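Local structure of oxidoreductase (Corynebacterium diphtheriae, 3K1Y) at residues Ser26-Gln29 against Ile30-Ile34; Thr39-Val42 against Ser43-Glu47; Lys75-Glu78 against Ile79-Ala82. The protein probably acts as an FMN-dependent oxidoreductase of the NADPH-dependent FMN reductase family, with a flavodoxin-like fold. One frame throughout, in Å; residues are numbered along the deposited sequence.

Overall arrangement
From the N terminus, strand 12-18 leads into helix 26-44, which carries both contact 1 and contact 2 before the chain turns into strand 49-55; the three elements form a beta-alpha-beta unit. Contact 1 lies in the first turns of that helix, where it packs on the five-stranded parallel sheet and a sulfate ion is bound. Contact 2, its centre about 19 Å from that of contact 1, lies where the helix ends and turns toward strand 49-55, beside helix 165-188. Contact 3 comes later, on the surface helix 74-85 before strand 88-94, its centre about 21 Å from that of contact 1. All three are local and follow in series, neither nested nor crossed, and none closes a long loop.

Contact 1 (Ser26-Gln29 against Ile30-Ile34); sequences STRQ and IADSI. With SO4 (sulfate ion), chain G.
Arg28 and Asp32, one helical turn apart, meet in a salt bridge in which NE of Arg28 gives its hydrogen to OD1 of Asp32 at 2.8 Å. OD1 of Asp32 lies at the edge of the guanidinium, near its plane, and is approached on its syn side. The two flat groups are nevertheless turned 75° apart, so the pairing rests on one N-H rather than on a two-pronged grip. Arg28 has CG anti to its own nitrogen, which sends the chain out from the helix; a bend at chi2 (49°) then brings it back alongside the next turn. Its NH1 forms a second salt bridge, to Glu55, and the arginine, long and with several donors, therefore links two acids.

Behind this pair run the usual i to i+4 bonds, such as Asp32 N to Arg28 O at 2.9 Å. Ser33 repeats the step to Gln29 O, with a weak addition from its hydroxyl. On the other side of the helix, CG2 of Ile30 rests 3.3 Å from Thr27 O, while its CG1 arm extends away from the first turn.

The helix opens on a sulfate ion, probably from the crystallisation liquor. Thr27 OG1 donates to sulfate O1 at 2.8 Å, and Ser26 N donates to O2 at 3.1 Å; Ser25 and Ser22 add further bonds. Small hydroxyl residues suit a helix N terminus, where unbonded amides can meet an anion. In flavodoxin-like proteins this region commonly receives the flavin phosphate, and the sulfate probably marks such a pocket.

Toward the sheet, Thr27 and Ala31 pack on strands 12-18 and 88-94, Ala31 being small enough for a close approach, while Ile30 reaches Val156 and Ala158 of strand 150-159.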
loop_
_atom_site.group_PDB
_atom_site.type_symbol
_atom_site.label_atom_id
_atom_site.label_comp_id
_atom_site.label_asym_id
_atom_site.label_seq_id
_atom_site.Cartn_x
_atom_site.Cartn_y
_atom_site.Cartn_z
ATOM N N SER A 26 -20.549 -14.149 5.327
ATOM C CA SER A 26 -19.490 -14.792 4.554
ATOM C C SER A 26 -18.149 -14.629 5.260
ATOM O O SER A 26 -17.253 -15.459 5.096
ATOM C CB SER A 26 -19.381 -14.184 3.152
ATOM O OG SER A 26 -20.508 -14.497 2.368
ATOM N N THR A 27 -18.001 -13.555 6.032
ATOM C CA THR A 27 -16.747 -13.335 6.751
ATOM C C THR A 27 -16.632 -14.338 7.901
ATOM O O THR A 27 -15.543 -14.853 8.179
ATOM C CB THR A 27 -16.639 -11.910 7.345
ATOM O OG1 THR A 27 -16.820 -10.934 6.315
ATOM C CG2 THR A 27 -15.276 -11.716 7.957
ATOM N N ARG A 28 -17.754 -14.616 8.563
ATOM C CA ARG A 28 -17.746 -15.569 9.664
ATOM C C ARG A 28 -17.533 -16.984 9.142
ATOM O O ARG A 28 -16.995 -17.838 9.849
ATOM C CB ARG A 28 -19.052 -15.498 10.461
ATOM C CG ARG A 28 -19.189 -16.575 11.550
ATOM C CD ARG A 28 -17.941 -16.650 12.426
ATOM N NE ARG A 28 -18.115 -17.517 13.589
ATOM C CZ ARG A 28 -18.976 -17.276 14.574
ATOM N NH1 ARG A 28 -19.743 -16.195 14.535
ATOM N NH2 ARG A 28 -19.069 -18.106 15.602
ATOM N N GLN A 29 -17.944 -17.226 7.901
ATOM C CA GLN A 29 -17.785 -18.550 7.301
ATOM C C GLN A 29 -16.318 -18.894 7.002
ATOM O O GLN A 29 -15.872 -20.006 7.299
ATOM C CB GLN A 29 -18.633 -18.664 6.033
ATOM C CG GLN A 29 -20.117 -18.426 6.303
ATOM C CD GLN A 29 -20.982 -18.440 5.047
ATOM O OE1 GLN A 29 -20.699 -17.739 4.070
ATOM N NE2 GLN A 29 -22.052 -19.228 5.079
ATOM N N ILE A 30 -15.560 -17.960 6.432
ATOM C CA ILE A 30 -14.163 -18.265 6.150
ATOM C C ILE A 30 -13.395 -18.272 7.464
ATOM O O ILE A 30 -12.424 -19.010 7.628
ATOM C CB ILE A 30 -13.519 -17.252 5.179
ATOM C CG1 ILE A 30 -12.073 -17.670 4.922
ATOM C CG2 ILE A 30 -13.594 -15.828 5.750
ATOM C CD1 ILE A 30 -11.363 -16.836 3.901
ATOM N N ALA A 31 -13.855 -17.459 8.408
ATOM C CA ALA A 31 -13.235 -17.387 9.721
ATOM C C ALA A 31 -13.362 -18.757 10.389
ATOM O O ALA A 31 -12.408 -19.259 10.980
ATOM C CB ALA A 31 -13.922 -16.323 10.562
ATOM N N ASP A 32 -14.541 -19.360 10.290
ATOM C CA ASP A 32 -14.765 -20.679 10.878
ATOM C C ASP A 32 -13.920 -21.734 10.173
ATOM O O ASP A 32 -13.370 -22.627 10.823
ATOM C CB ASP A 32 -16.246 -21.077 10.809
ATOM C CG ASP A 32 -17.120 -20.223 11.710
ATOM O OD1 ASP A 32 -16.582 -19.647 12.679
ATOM O OD2 ASP A 32 -18.343 -20.140 11.461
ATOM N N SER A 33 -13.817 -21.638 8.852
ATOM C CA SER A 33 -13.014 -22.599 8.114
ATOM C C SER A 33 -11.586 -22.490 8.593
ATOM O O SER A 33 -10.910 -23.498 8.806
ATOM C CB SER A 33 -13.062 -22.327 6.611
ATOM O OG SER A 33 -14.278 -22.793 6.057
ATOM N N ILE A 34 -11.129 -21.259 8.783
ATOM C CA ILE A 34 -9.762 -21.055 9.225
ATOM C C ILE A 34 -9.521 -21.629 10.620
ATOM O O ILE A 34 -8.573 -22.386 10.812
ATOM C CB ILE A 34 -9.365 -19.553 9.196
ATOM C CG1 ILE A 34 -9.488 -19.012 7.770
ATOM C CG2 ILE A 34 -7.919 -19.386 9.675
ATOM C CD1 ILE A 34 -8.942 -17.615 7.577
HETATM S S SO4 G . -20.514 -10.495 5.288
HETATM O O1 SO4 G . -19.230 -10.797 4.937
HETATM O O2 SO4 G . -21.281 -11.275 4.415
HETATM O O3 SO4 G . -20.734 -10.839 6.610
HETATM O O4 SO4 G . -20.762 -9.125 5.157
#

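Contact 2 (Thr39-Val42 against Ser43-Glu47); sequences TAAV and SARGE
Arg45 folds back over the last turn of the helix to bond Ala41 O, its NE lying 2.8 Å from that oxygen. The hydrogen arrives from above the carbonyl plane, 55° out of it, rather than along a lone pair, and the oxygen is itself tilted from the guanidinium plane. Beside this bond, NH2 comes 3.3 Å from CB of Ala41, which sits at the edge of the guanidinium in its plane. A methyl group suits this place because it lets the flat group lie close to the helix. Arg45 reaches it by setting CG beside its own nitrogen and bending farther out at chi3 (-108°).

Val42 makes the other half of the contact. Its CG1, anti to the backbone nitrogen, lies 3.7 Å from CB of Glu47, so a branched hydrophobic residue fills the angle between the helix end and the departing chain.

The backbone that positions both is a Schellman motif. Glu47 N bonds Val42 O at 3.0 Å, and inside that loop Gly46 N bonds Ser43 O at 2.9 Å. Gly46 is the C-prime residue: its positive phi, 89°, reverses the chain and is one that glycine, having no CB, adopts without strain. The regular bonds from Ser43 N to Thr39 O and from Ala44 N to Ala40 O lead up to this ending.

Farther out, Val42 and Thr39 touch Leu49 of strand 49-55, Ala41 and Arg45 lie against Ala183 of helix 165-188, and Glu47 forms a salt bridge with Arg12.

Chemically, the last carbonyls of a helix run short of regular amide partners; here Arg45 N bonds Ala41 O and Val42 O weakly, and Arg45 NE and Glu47 N respectively supplement it. A cationic group at this negative helix end would probably also be electrostatically favourable.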
loop_
_atom_site.group_PDB
_atom_site.type_symbol
_atom_site.label_atom_id
_atom_site.label_comp_id
_atom_site.label_asym_id
_atom_site.label_seq_id
_atom_site.Cartn_x
_atom_site.Cartn_y
_atom_site.Cartn_z
ATOM N N THR A 39 -7.583 -25.756 14.354
ATOM C CA THR A 39 -7.867 -26.742 15.386
ATOM C C THR A 39 -7.304 -28.097 14.984
ATOM O O THR A 39 -6.704 -28.793 15.801
ATOM C CB THR A 39 -9.383 -26.879 15.646
ATOM O OG1 THR A 39 -9.890 -25.638 16.151
ATOM C CG2 THR A 39 -9.654 -27.969 16.671
ATOM N N ALA A 40 -7.482 -28.466 13.722
ATOM C CA ALA A 40 -6.966 -29.741 13.249
ATOM C C ALA A 40 -5.442 -29.725 13.279
ATOM O O ALA A 40 -4.814 -30.685 13.729
ATOM C CB ALA A 40 -7.467 -30.027 11.834
ATOM N N ALA A 41 -4.854 -28.631 12.800
ATOM C CA ALA A 41 -3.399 -28.489 12.755
ATOM C C ALA A 41 -2.742 -28.603 14.137
ATOM O O ALA A 41 -1.655 -29.183 14.267
ATOM C CB ALA A 41 -3.023 -27.159 12.098
ATOM N N VAL A 42 -3.384 -28.042 15.162
ATOM C CA VAL A 42 -2.844 -28.125 16.518
ATOM C C VAL A 42 -3.057 -29.547 17.040
ATOM O O VAL A 42 -2.266 -30.064 17.840
ATOM C CB VAL A 42 -3.539 -27.153 17.466
ATOM C CG1 VAL A 42 -3.152 -27.475 18.904
ATOM C CG2 VAL A 42 -3.147 -25.737 17.122
ATOM N N SER A 43 -4.130 -30.176 16.574
ATOM C CA SER A 43 -4.435 -31.533 16.969
ATOM C C SER A 43 -3.350 -32.437 16.396
ATOM O O SER A 43 -2.866 -33.336 17.072
ATOM C CB SER A 43 -5.811 -31.936 16.435
ATOM O OG SER A 43 -6.114 -33.276 16.772
ATOM N N ALA A 44 -2.957 -32.181 15.151
ATOM C CA ALA A 44 -1.919 -32.977 14.489
ATOM C C ALA A 44 -0.574 -32.827 15.196
ATOM O O ALA A 44 0.285 -33.708 15.134
ATOM C CB ALA A 44 -1.787 -32.570 13.034
ATOM N N ARG A 45 -0.387 -31.708 15.877
ATOM C CA ARG A 45 0.859 -31.513 16.587
ATOM C C ARG A 45 0.787 -32.029 18.028
ATOM O O ARG A 45 1.660 -31.765 18.839
ATOM C CB ARG A 45 1.264 -30.036 16.499
ATOM C CG ARG A 45 1.887 -29.715 15.137
ATOM C CD ARG A 45 1.836 -28.245 14.793
ATOM N NE ARG A 45 0.855 -28.003 13.744
ATOM C CZ ARG A 45 1.147 -27.846 12.461
ATOM N NH1 ARG A 45 2.405 -27.893 12.041
ATOM N NH2 ARG A 45 0.167 -27.655 11.593
ATOM N N GLY A 46 -0.263 -32.786 18.330
ATOM C CA GLY A 46 -0.409 -33.369 19.654
ATOM C C GLY A 46 -1.117 -32.580 20.744
ATOM O O GLY A 46 -1.180 -33.038 21.888
ATOM N N GLU A 47 -1.664 -31.414 20.408
ATOM C CA GLU A 47 -2.341 -30.605 21.410
ATOM C C GLU A 47 -3.804 -30.274 21.143
ATOM O O GLU A 47 -4.353 -30.620 20.098
ATOM C CB GLU A 47 -1.547 -29.325 21.654
ATOM C CG GLU A 47 -0.331 -29.568 22.512
ATOM C CD GLU A 47 0.412 -28.307 22.831
ATOM O OE1 GLU A 47 1.235 -27.878 21.997
ATOM O OE2 GLU A 47 0.162 -27.737 23.912
#

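Contact 3 (Lys75-Glu78 against Ile79-Ala82); sequences KLEE and ITSA
Thr80 and Ser81 each turn a hydroxyl back onto the preceding turn of helix 74-85, a surface helix of the flavodoxin-like fold, and share the carbonyls that their own amides use. Of the hydrogen bonds, Thr80 N to Leu76 O is 2.8 Å long and almost straight at the hydrogen (179°). OG1 of Thr80 adds a second bond to Leu76 O at 3.1 Å; with chi1 at 56° the hydroxyl sits between the backbone nitrogen and the carbonyl carbon, within reach of that oxygen. Ile79 N to Lys75 O and Ala82 N to Glu78 O continue the regular series. Short polar residues fit an exposed helix in this way because their hydroxyls can be satisfied by the backbone.

The nonpolar contacts fall elsewhere on the helix. The side chains of Lys75 and Ile79 lie side by side, CG of the lysine 3.8 Å from CD1 of the isoleucine, and both touch Leu59. Leu76, buried and touching Ala66, lays its CD1 4.0 Å from CG2 of Thr80, the two side chains slanting across one another; Thr80 in turn touches Leu111.

At Glu77 the acid chain bends at chi2, bringing OE2 to 3.1 Å from Ser81 OG. That same hydroxyl donates to Glu77 O at 2.9 Å, on the face of the carbonyl plane opposite to Ser81 N.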
loop_
_atom_site.group_PDB
_atom_site.type_symbol
_atom_site.label_atom_id
_atom_site.label_comp_id
_atom_site.label_asym_id
_atom_site.label_seq_id
_atom_site.Cartn_x
_atom_site.Cartn_y
_atom_site.Cartn_z
ATOM N N LYS A 75 -17.764 -6.775 29.111
ATOM C CA LYS A 75 -17.634 -7.645 27.951
ATOM C C LYS A 75 -16.370 -7.396 27.134
ATOM O O LYS A 75 -15.648 -8.338 26.803
ATOM C CB LYS A 75 -18.860 -7.526 27.043
ATOM C CG LYS A 75 -18.712 -8.301 25.735
ATOM C CD LYS A 75 -20.011 -8.952 25.320
ATOM C CE LYS A 75 -21.117 -7.938 25.086
ATOM N NZ LYS A 75 -22.428 -8.637 24.889
ATOM N N LEU A 76 -16.107 -6.130 26.811
ATOM C CA LEU A 76 -14.935 -5.756 26.025
ATOM C C LEU A 76 -13.643 -6.012 26.801
ATOM O O LEU A 76 -12.644 -6.451 26.221
ATOM C CB LEU A 76 -15.038 -4.286 25.611
ATOM C CG LEU A 76 -14.053 -3.684 24.600
ATOM C CD1 LEU A 76 -13.861 -4.603 23.396
ATOM C CD2 LEU A 76 -14.597 -2.331 24.154
ATOM N N GLU A 77 -13.660 -5.752 28.107
ATOM C CA GLU A 77 -12.480 -5.986 28.929
ATOM C C GLU A 77 -12.153 -7.475 28.900
ATOM O O GLU A 77 -10.985 -7.864 28.875
ATOM C CB GLU A 77 -12.721 -5.542 30.376
ATOM C CG GLU A 77 -11.508 -5.729 31.302
ATOM C CD GLU A 77 -10.329 -4.835 30.929
ATOM O OE1 GLU A 77 -10.473 -3.592 30.977
ATOM O OE2 GLU A 77 -9.254 -5.377 30.584
ATOM N N GLU A 78 -13.187 -8.310 28.900
ATOM C CA GLU A 78 -12.975 -9.750 28.858
ATOM C C GLU A 78 -12.411 -10.177 27.502
ATOM O O GLU A 78 -11.535 -11.046 27.423
ATOM C CB GLU A 78 -14.280 -10.489 29.138
ATOM C CG GLU A 78 -14.610 -10.597 30.606
ATOM C CD GLU A 78 -15.975 -11.204 30.856
ATOM O OE1 GLU A 78 -16.493 -11.898 29.953
ATOM O OE2 GLU A 78 -16.520 -10.997 31.962
ATOM N N ILE A 79 -12.906 -9.552 26.441
ATOM C CA ILE A 79 -12.447 -9.866 25.100
ATOM C C ILE A 79 -11.002 -9.442 24.862
ATOM O O ILE A 79 -10.187 -10.246 24.428
ATOM C CB ILE A 79 -13.337 -9.190 24.043
ATOM C CG1 ILE A 79 -14.782 -9.676 24.212
ATOM C CG2 ILE A 79 -12.792 -9.483 22.644
ATOM C CD1 ILE A 79 -15.783 -8.932 23.375
ATOM N N THR A 80 -10.677 -8.184 25.149
ATOM C CA THR A 80 -9.312 -7.700 24.930
ATOM C C THR A 80 -8.268 -8.432 25.777
ATOM O O THR A 80 -7.174 -8.724 25.297
ATOM C CB THR A 80 -9.186 -6.170 25.190
ATOM O OG1 THR A 80 -9.632 -5.868 26.516
ATOM C CG2 THR A 80 -10.020 -5.389 24.199
ATOM N N SER A 81 -8.607 -8.737 27.026
ATOM C CA SER A 81 -7.678 -9.440 27.914
ATOM C C SER A 81 -7.358 -10.849 27.428
ATOM O O SER A 81 -6.204 -11.278 27.465
ATOM C CB SER A 81 -8.240 -9.507 29.337
ATOM O OG SER A 81 -8.328 -8.203 29.892
ATOM N N ALA A 82 -8.380 -11.565 26.974
ATOM C CA ALA A 82 -8.188 -12.917 26.478
ATOM C C ALA A 82 -7.400 -12.839 25.178
ATOM O O ALA A 82 -6.506 -13.650 24.936
ATOM C CB ALA A 82 -9.545 -13.604 26.245
#